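Local coordinates for protein acetyl xylan esterase (Metagenome, PDB 6XYC) that hydrolyses acetyl and feruloyl esters on complex xylans, using an alpha/beta-hydrolase fold and probably a serine nucleophile, at residues Glu5-Thr10 / Ile63-Leu68; Val132-Lys137 / Asp218-Leu223; His25-Tyr30 / Arg99-Asn104. All blocks are in the same frame, centred on the assembly; numbering follows the deposited sequence.

Interaction 1. Residues Glu5-Thr10 / Ile63-Leu68; sequences EDTYST and IGAPLL
Thr7 puts its methyl group against Ala65 and its hydroxyl side against Leu68, so this one short side chain spans a full turn of helix 56-69. With chi1 at 60°, OG1 is held between the backbone N and the carbonyl carbon, while CG2 lies beside the N; the two branches thus have different partners. CG2 meets Ala65 CB at 3.8 Å, methyl to methyl. OG1 lies 3.5 Å from Leu68 CD1 in van der Waals contact; its hydrogen bond is made with Ala4 O.

Leu68 comes across Thr7 at about a right angle. Its CG is anti to its own carbonyl carbon (chi1 -70°), which brings that branch to the Thr7 side, where CD1 lies against it, while its CB sits 3.5 Å from Thr7 O. The same CD1 also reaches Tyr8 CB at 4.2 Å; beyond CB the tyrosine ring leads away from the helix, and one face has Glu5 O 3.7 Å above its plane, toward the rim.

The chain entering edge strand 8-16 of the alpha/beta-hydrolase sheet is thus laid on helix 56-69, whose Leu68 also touches Val74 of strand 73-77. No hydrogen bond joins the segments: methyl-methyl and carbon-oxygen van der Waals contacts hold them, and Thr7 OG1 is bonded just upstream in its own chain, so the attachment rests on shape.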
# COMPACT_ATOMS: atom_id res chain seq x y z
N GLU A 5 -23.21 -4.11 0.66
CA GLU A 5 -23.69 -4.25 2.03
C GLU A 5 -23.67 -5.70 2.50
O GLU A 5 -23.43 -5.97 3.68
CB GLU A 5 -25.10 -3.68 2.14
CG GLU A 5 -25.62 -3.50 3.56
CD GLU A 5 -26.40 -4.70 4.06
OE1 GLU A 5 -26.78 -5.55 3.24
OE2 GLU A 5 -26.63 -4.78 5.28
N ASP A 6 -23.93 -6.65 1.60
CA ASP A 6 -24.02 -8.05 1.98
C ASP A 6 -22.66 -8.73 2.07
O ASP A 6 -22.60 -9.95 2.31
CB ASP A 6 -24.91 -8.82 1.00
CG ASP A 6 -24.34 -8.87 -0.40
OD1 ASP A 6 -24.83 -9.69 -1.21
OD2 ASP A 6 -23.41 -8.09 -0.71
N THR A 7 -21.56 -8.00 1.90
CA THR A 7 -20.23 -8.60 2.04
C THR A 7 -19.71 -8.56 3.47
O THR A 7 -18.75 -9.28 3.77
CB THR A 7 -19.22 -7.89 1.12
OG1 THR A 7 -19.13 -6.51 1.48
CG2 THR A 7 -19.63 -8.02 -0.33
N TYR A 8 -20.30 -7.76 4.35
CA TYR A 8 -19.78 -7.58 5.69
C TYR A 8 -20.90 -7.66 6.73
O TYR A 8 -22.05 -7.32 6.46
CB TYR A 8 -19.03 -6.23 5.84
CG TYR A 8 -19.85 -4.99 5.53
CD1 TYR A 8 -20.51 -4.29 6.53
CD2 TYR A 8 -19.94 -4.49 4.23
CE1 TYR A 8 -21.26 -3.16 6.25
CE2 TYR A 8 -20.68 -3.36 3.94
CZ TYR A 8 -21.33 -2.69 4.95
OH TYR A 8 -22.07 -1.56 4.67
N SER A 9 -20.53 -8.13 7.92
CA SER A 9 -21.43 -8.20 9.06
C SER A 9 -21.33 -6.98 9.97
O SER A 9 -22.29 -6.69 10.70
CB SER A 9 -21.13 -9.46 9.89
OG SER A 9 -19.82 -9.40 10.42
N THR A 10 -20.21 -6.27 9.93
CA THR A 10 -19.92 -5.18 10.84
C THR A 10 -19.09 -4.15 10.08
O THR A 10 -18.20 -4.52 9.30
CB THR A 10 -19.16 -5.67 12.07
OG1 THR A 10 -19.85 -6.79 12.64
CG2 THR A 10 -19.06 -4.57 13.11
N ILE A 63 -11.74 -3.42 -4.29
CA ILE A 63 -11.14 -4.72 -3.96
C ILE A 63 -11.53 -5.21 -2.57
O ILE A 63 -10.93 -6.17 -2.06
CB ILE A 63 -9.60 -4.65 -4.08
CG1 ILE A 63 -9.00 -3.86 -2.91
CG2 ILE A 63 -9.19 -4.00 -5.40
CD1 ILE A 63 -7.53 -3.53 -3.05
N GLY A 64 -12.52 -4.58 -1.95
CA GLY A 64 -12.89 -4.97 -0.60
C GLY A 64 -13.68 -6.26 -0.57
O GLY A 64 -13.43 -7.13 0.28
N ALA A 65 -14.63 -6.42 -1.48
CA ALA A 65 -15.51 -7.58 -1.44
C ALA A 65 -14.74 -8.90 -1.52
O ALA A 65 -14.98 -9.77 -0.67
CB ALA A 65 -16.56 -7.49 -2.55
N PRO A 66 -13.85 -9.12 -2.49
CA PRO A 66 -13.14 -10.42 -2.52
C PRO A 66 -12.41 -10.73 -1.23
O PRO A 66 -12.42 -11.88 -0.77
CB PRO A 66 -12.18 -10.28 -3.71
CG PRO A 66 -12.10 -8.79 -3.98
CD PRO A 66 -13.43 -8.23 -3.58
N LEU A 67 -11.78 -9.73 -0.62
CA LEU A 67 -11.08 -9.95 0.65
C LEU A 67 -12.04 -10.36 1.75
O LEU A 67 -11.74 -11.28 2.53
CB LEU A 67 -10.32 -8.68 1.05
CG LEU A 67 -9.18 -8.30 0.11
CD1 LEU A 67 -8.53 -6.98 0.54
CD2 LEU A 67 -8.15 -9.41 0.04
N LEU A 68 -13.20 -9.71 1.83
CA LEU A 68 -14.18 -10.09 2.85
C LEU A 68 -14.70 -11.50 2.62
O LEU A 68 -14.81 -12.29 3.56
CB LEU A 68 -15.34 -9.08 2.84
CG LEU A 68 -14.96 -7.69 3.37
CD1 LEU A 68 -15.96 -6.64 2.93
CD2 LEU A 68 -14.84 -7.72 4.90

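Interaction 2. Residues Val132-Lys137 / Asp218-Leu223; sequences VTNGVK and DDPDIL
Val132 meets Asp219 where helix 122-131 of the alpha/beta-hydrolase fold has just ended and the chain enters a type II beta turn; opposite runs the loop leading into sheet strand 222-227. Val132 points its CB away from that loop, yet CG1, anti to the carbonyl carbon and beside the N (chi1 -60°), still lies 3.7 Å from Asp219 OD2. The two side chains cross obliquely, and the carboxylate also rests near Val132 CA.

Thr133 opens the turn and faces the other way, where OG1 bonds with Phe129 O and Lys95 NZ and so ties the turn back to the helix it follows. The backbone N of Asn134, next, makes the polar link. It donates to a water at 2.9 Å, and the water in turn donates to Asp219 OD1 at 3.1 Å, a single-water bridge between the segments. The carboxylate is gripped at its other oxygen too, since OD2 accepts from Asp216 N. An alanine in place of Asp219 would probably leave that water without its acceptor and Asp216 N without its mate, and open a gap beside the Val132 methyl. The side chain of Asn134 meets Pro220 from the opposite direction: with ND2 donating to Val162 O, that same nitrogen lies 3.5 Å from Pro220 CD and 3.6 Å from Pro220 CG.

Gly135 takes the third position of the turn with phi at 77°. Beyond the turn Lys137 leaves toward the hairpin of strands 138-141 and 144-147, pairing with Asp147 in a salt bridge, while Val136, just before it, closes the turn with its N on Thr133 O at 3.0 Å.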
# COMPACT_ATOMS: atom_id res chain seq x y z
N VAL A 132 8.91 -2.96 2.66
CA VAL A 132 10.36 -2.92 2.65
C VAL A 132 10.92 -2.12 3.82
O VAL A 132 12.14 -1.92 3.88
CB VAL A 132 10.91 -2.35 1.32
CG1 VAL A 132 10.47 -3.23 0.15
CG2 VAL A 132 10.48 -0.91 1.13
N THR A 133 10.08 -1.66 4.75
CA THR A 133 10.56 -0.89 5.89
C THR A 133 10.01 -1.41 7.21
O THR A 133 9.89 -0.66 8.18
CB THR A 133 10.23 0.60 5.72
OG1 THR A 133 8.82 0.77 5.57
CG2 THR A 133 10.94 1.18 4.51
N ASN A 134 9.67 -2.70 7.27
CA ASN A 134 9.40 -3.33 8.56
C ASN A 134 10.58 -3.09 9.50
O ASN A 134 11.71 -3.46 9.19
CB ASN A 134 9.16 -4.83 8.39
CG ASN A 134 7.74 -5.17 7.94
OD1 ASN A 134 6.88 -4.30 7.85
ND2 ASN A 134 7.50 -6.45 7.67
N GLY A 135 10.31 -2.46 10.64
CA GLY A 135 11.35 -2.23 11.63
C GLY A 135 12.31 -1.11 11.31
O GLY A 135 13.33 -0.96 12.00
N VAL A 136 12.02 -0.30 10.30
CA VAL A 136 12.91 0.76 9.84
C VAL A 136 12.34 2.10 10.27
O VAL A 136 11.18 2.42 9.96
CB VAL A 136 13.09 0.71 8.31
CG1 VAL A 136 13.79 1.98 7.81
CG2 VAL A 136 13.86 -0.54 7.91
N LYS A 137 13.14 2.89 10.99
CA LYS A 137 12.70 4.19 11.48
C LYS A 137 12.98 5.30 10.47
O LYS A 137 12.11 6.14 10.22
CB LYS A 137 13.38 4.52 12.81
CG LYS A 137 12.45 5.12 13.87
CD LYS A 137 11.97 6.50 13.49
CE LYS A 137 10.87 6.99 14.42
NZ LYS A 137 10.50 8.42 14.20
N ASP A 218 15.02 -10.37 3.96
CA ASP A 218 14.13 -10.62 5.09
C ASP A 218 12.77 -9.96 4.94
O ASP A 218 11.97 -10.02 5.89
CB ASP A 218 14.78 -10.12 6.39
CG ASP A 218 15.96 -10.97 6.82
OD1 ASP A 218 16.04 -12.15 6.42
OD2 ASP A 218 16.83 -10.45 7.55
N ASP A 219 12.47 -9.34 3.80
CA ASP A 219 11.19 -8.67 3.64
C ASP A 219 10.06 -9.70 3.59
O ASP A 219 10.26 -10.84 3.18
CB ASP A 219 11.17 -7.85 2.35
CG ASP A 219 12.07 -6.64 2.42
OD1 ASP A 219 12.38 -6.18 3.54
OD2 ASP A 219 12.45 -6.13 1.35
N PRO A 220 8.85 -9.31 4.01
CA PRO A 220 7.70 -10.20 3.81
C PRO A 220 7.50 -10.50 2.33
O PRO A 220 7.91 -9.74 1.45
CB PRO A 220 6.52 -9.40 4.38
CG PRO A 220 7.00 -7.96 4.46
CD PRO A 220 8.48 -8.05 4.67
N ASP A 221 6.86 -11.64 2.05
CA ASP A 221 6.58 -12.03 0.68
C ASP A 221 5.70 -10.98 -0.00
O ASP A 221 4.86 -10.34 0.63
CB ASP A 221 5.87 -13.38 0.63
CG ASP A 221 6.76 -14.52 1.08
OD1 ASP A 221 7.88 -14.26 1.57
OD2 ASP A 221 6.33 -15.68 0.94
N ILE A 222 5.87 -10.84 -1.31
CA ILE A 222 5.07 -9.89 -2.08
C ILE A 222 4.47 -10.57 -3.30
O ILE A 222 5.11 -11.42 -3.93
CB ILE A 222 5.91 -8.66 -2.50
CG1 ILE A 222 5.01 -7.60 -3.13
CG2 ILE A 222 7.01 -9.05 -3.48
CD1 ILE A 222 5.69 -6.25 -3.35
N LEU A 223 3.24 -10.19 -3.62
CA LEU A 223 2.61 -10.52 -4.89
C LEU A 223 2.46 -9.24 -5.69
O LEU A 223 1.92 -8.25 -5.19
CB LEU A 223 1.25 -11.18 -4.68
CG LEU A 223 0.42 -11.47 -5.94
CD1 LEU A 223 1.02 -12.57 -6.77
CD2 LEU A 223 -1.01 -11.83 -5.53
O HOH W 1 10.33 -4.88 5.48

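Interaction 3. Residues His25-Tyr30 / Arg99-Asn104; sequences HNLDIY and RYVRSN
Leu27 carries this contact, reaching from its strand into the side of helix 89-103 between Tyr100 and Val101. CB points toward the helix but touches nothing on it. The next bond sets the course: chi1 of 49° places CG between the backbone N and the carbonyl carbon. CG makes no near contact with the helix and is the branch point where, with chi2 at 80°, the two methyls part. CD1 turns along its own strand and packs on Ile29 CG1 at 3.5 Å. CD2 goes the other way, to the helix, where it meets Tyr100 CD1 at 4.3 Å and Val101 CG2 at 4.4 Å, approaching the tyrosine ring obliquely.

That ring is fixed from its own helix too. ND2 of Asn104, the first residue to leave helical geometry, lies 3.2 Å above one face, toward the rim. The same nitrogen donates to Tyr100 O at 2.8 Å, with an N-H...O angle of 150°, and Asn104 N supplies a second bond to that carbonyl, so the last turn is held by two donors on one oxygen. At its far end Tyr100 OH bonds with Tyr108 OH.

The contact is buried and apolar. Leu27 also lies on Ile75 and Ile77 of strand 73-77, and Val101 on Ile75, while Tyr100 reaches Val15 of strand 8-16; helix 89-103 thus packs across three strands of the central sheet.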
# COMPACT_ATOMS: atom_id res chain seq x y z
N HIS A 25 -6.77 11.31 7.98
CA HIS A 25 -6.32 10.29 8.92
C HIS A 25 -7.48 9.44 9.42
O HIS A 25 -7.47 8.98 10.56
CB HIS A 25 -5.59 10.95 10.10
CG HIS A 25 -4.21 11.43 9.76
ND1 HIS A 25 -3.62 12.50 10.41
CD2 HIS A 25 -3.31 11.00 8.84
CE1 HIS A 25 -2.42 12.70 9.90
NE2 HIS A 25 -2.21 11.81 8.95
N ASN A 26 -8.48 9.23 8.57
CA ASN A 26 -9.58 8.33 8.87
C ASN A 26 -9.40 7.01 8.14
O ASN A 26 -8.71 6.92 7.12
CB ASN A 26 -10.92 8.95 8.47
CG ASN A 26 -11.36 10.05 9.41
OD1 ASN A 26 -10.81 10.23 10.49
ND2 ASN A 26 -12.39 10.79 9.00
N LEU A 27 -10.05 5.98 8.67
CA LEU A 27 -10.11 4.69 8.00
C LEU A 27 -11.48 4.07 8.21
O LEU A 27 -12.25 4.51 9.06
CB LEU A 27 -9.02 3.74 8.52
CG LEU A 27 -8.85 3.56 10.03
CD1 LEU A 27 -9.88 2.60 10.58
CD2 LEU A 27 -7.43 3.07 10.30
N ASP A 28 -11.79 3.07 7.39
CA ASP A 28 -13.01 2.28 7.51
C ASP A 28 -12.63 0.84 7.79
O ASP A 28 -11.66 0.33 7.23
CB ASP A 28 -13.85 2.37 6.24
CG ASP A 28 -14.17 3.80 5.85
OD1 ASP A 28 -14.27 4.67 6.74
OD2 ASP A 28 -14.30 4.04 4.63
N ILE A 29 -13.40 0.17 8.65
CA ILE A 29 -13.14 -1.22 9.02
C ILE A 29 -14.39 -2.04 8.72
O ILE A 29 -15.49 -1.68 9.14
CB ILE A 29 -12.76 -1.35 10.51
CG1 ILE A 29 -11.51 -0.53 10.83
CG2 ILE A 29 -12.55 -2.81 10.87
CD1 ILE A 29 -11.19 -0.45 12.30
N TYR A 30 -14.21 -3.15 8.00
CA TYR A 30 -15.29 -4.07 7.67
C TYR A 30 -14.91 -5.48 8.10
O TYR A 30 -13.79 -5.92 7.85
CB TYR A 30 -15.59 -4.06 6.16
CG TYR A 30 -15.95 -2.71 5.59
CD1 TYR A 30 -17.26 -2.27 5.56
CD2 TYR A 30 -14.96 -1.88 5.07
CE1 TYR A 30 -17.58 -1.04 5.03
CE2 TYR A 30 -15.28 -0.64 4.54
CZ TYR A 30 -16.60 -0.23 4.52
OH TYR A 30 -16.93 1.00 4.00
N ARG A 99 -0.27 0.89 13.08
CA ARG A 99 -0.15 0.85 14.54
C ARG A 99 -1.52 0.92 15.20
O ARG A 99 -1.77 0.25 16.22
CB ARG A 99 0.72 2.01 15.01
CG ARG A 99 2.18 1.92 14.59
CD ARG A 99 3.05 2.89 15.39
NE ARG A 99 2.67 4.29 15.20
CZ ARG A 99 3.19 5.08 14.27
NH1 ARG A 99 4.11 4.62 13.43
NH2 ARG A 99 2.79 6.34 14.17
N TYR A 100 -2.43 1.73 14.65
CA TYR A 100 -3.77 1.84 15.22
C TYR A 100 -4.50 0.51 15.14
O TYR A 100 -5.16 0.09 16.10
CB TYR A 100 -4.56 2.93 14.50
CG TYR A 100 -5.97 3.05 15.01
CD1 TYR A 100 -7.00 2.27 14.50
CD2 TYR A 100 -6.27 3.93 16.04
CE1 TYR A 100 -8.28 2.38 14.98
CE2 TYR A 100 -7.55 4.04 16.53
CZ TYR A 100 -8.55 3.26 15.99
OH TYR A 100 -9.83 3.38 16.48
N VAL A 101 -4.42 -0.16 13.99
CA VAL A 101 -5.14 -1.41 13.80
C VAL A 101 -4.55 -2.50 14.70
O VAL A 101 -5.29 -3.22 15.39
CB VAL A 101 -5.09 -1.83 12.32
CG1 VAL A 101 -5.66 -3.22 12.15
CG2 VAL A 101 -5.85 -0.83 11.46
N ARG A 102 -3.22 -2.62 14.73
CA ARG A 102 -2.59 -3.64 15.56
C ARG A 102 -2.92 -3.41 17.03
O ARG A 102 -3.28 -4.35 17.75
CB ARG A 102 -1.08 -3.65 15.34
CG ARG A 102 -0.33 -4.64 16.23
CD ARG A 102 1.09 -4.89 15.74
NE ARG A 102 1.13 -5.83 14.63
CZ ARG A 102 1.54 -5.52 13.40
NH1 ARG A 102 1.94 -4.29 13.12
NH2 ARG A 102 1.55 -6.44 12.45
N SER A 103 -2.79 -2.17 17.49
CA SER A 103 -3.02 -1.88 18.90
C SER A 103 -4.48 -2.13 19.28
O SER A 103 -4.76 -2.65 20.36
CB SER A 103 -2.63 -0.43 19.22
OG SER A 103 -2.90 -0.10 20.57
N ASN A 104 -5.42 -1.76 18.41
CA ASN A 104 -6.84 -1.81 18.71
C ASN A 104 -7.52 -3.05 18.14
O ASN A 104 -8.75 -3.10 18.09
CB ASN A 104 -7.52 -0.55 18.18
CG ASN A 104 -7.09 0.70 18.93
OD1 ASN A 104 -7.50 0.91 20.08
ND2 ASN A 104 -6.26 1.52 18.30

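Interactions 1 and 3, with centres about 16 Å apart, touch through Tyr30: Leu68 CD2 lies 3.6 Å from Tyr30 O, and the rings of Tyr8 and Tyr30 meet edge-to-face. Strand 26-32 is their common ground, packing through Leu27 on helix 89-103 and through Tyr30 on helix 56-69. Interaction 2 stands apart, its centre about 20 Å from that of interaction 3 and about 27 Å from that of interaction 1, joined to them through the same sheet. It is closely tied by chain to the sulfonyl-fluoride pocket: helix 122-131 starts at pocket residue Ser122, beside the probable nucleophile Ser121, and the chain after strand 222-227 leads to Asp230, probably the triad acid, and to pocket Val232 and Val233.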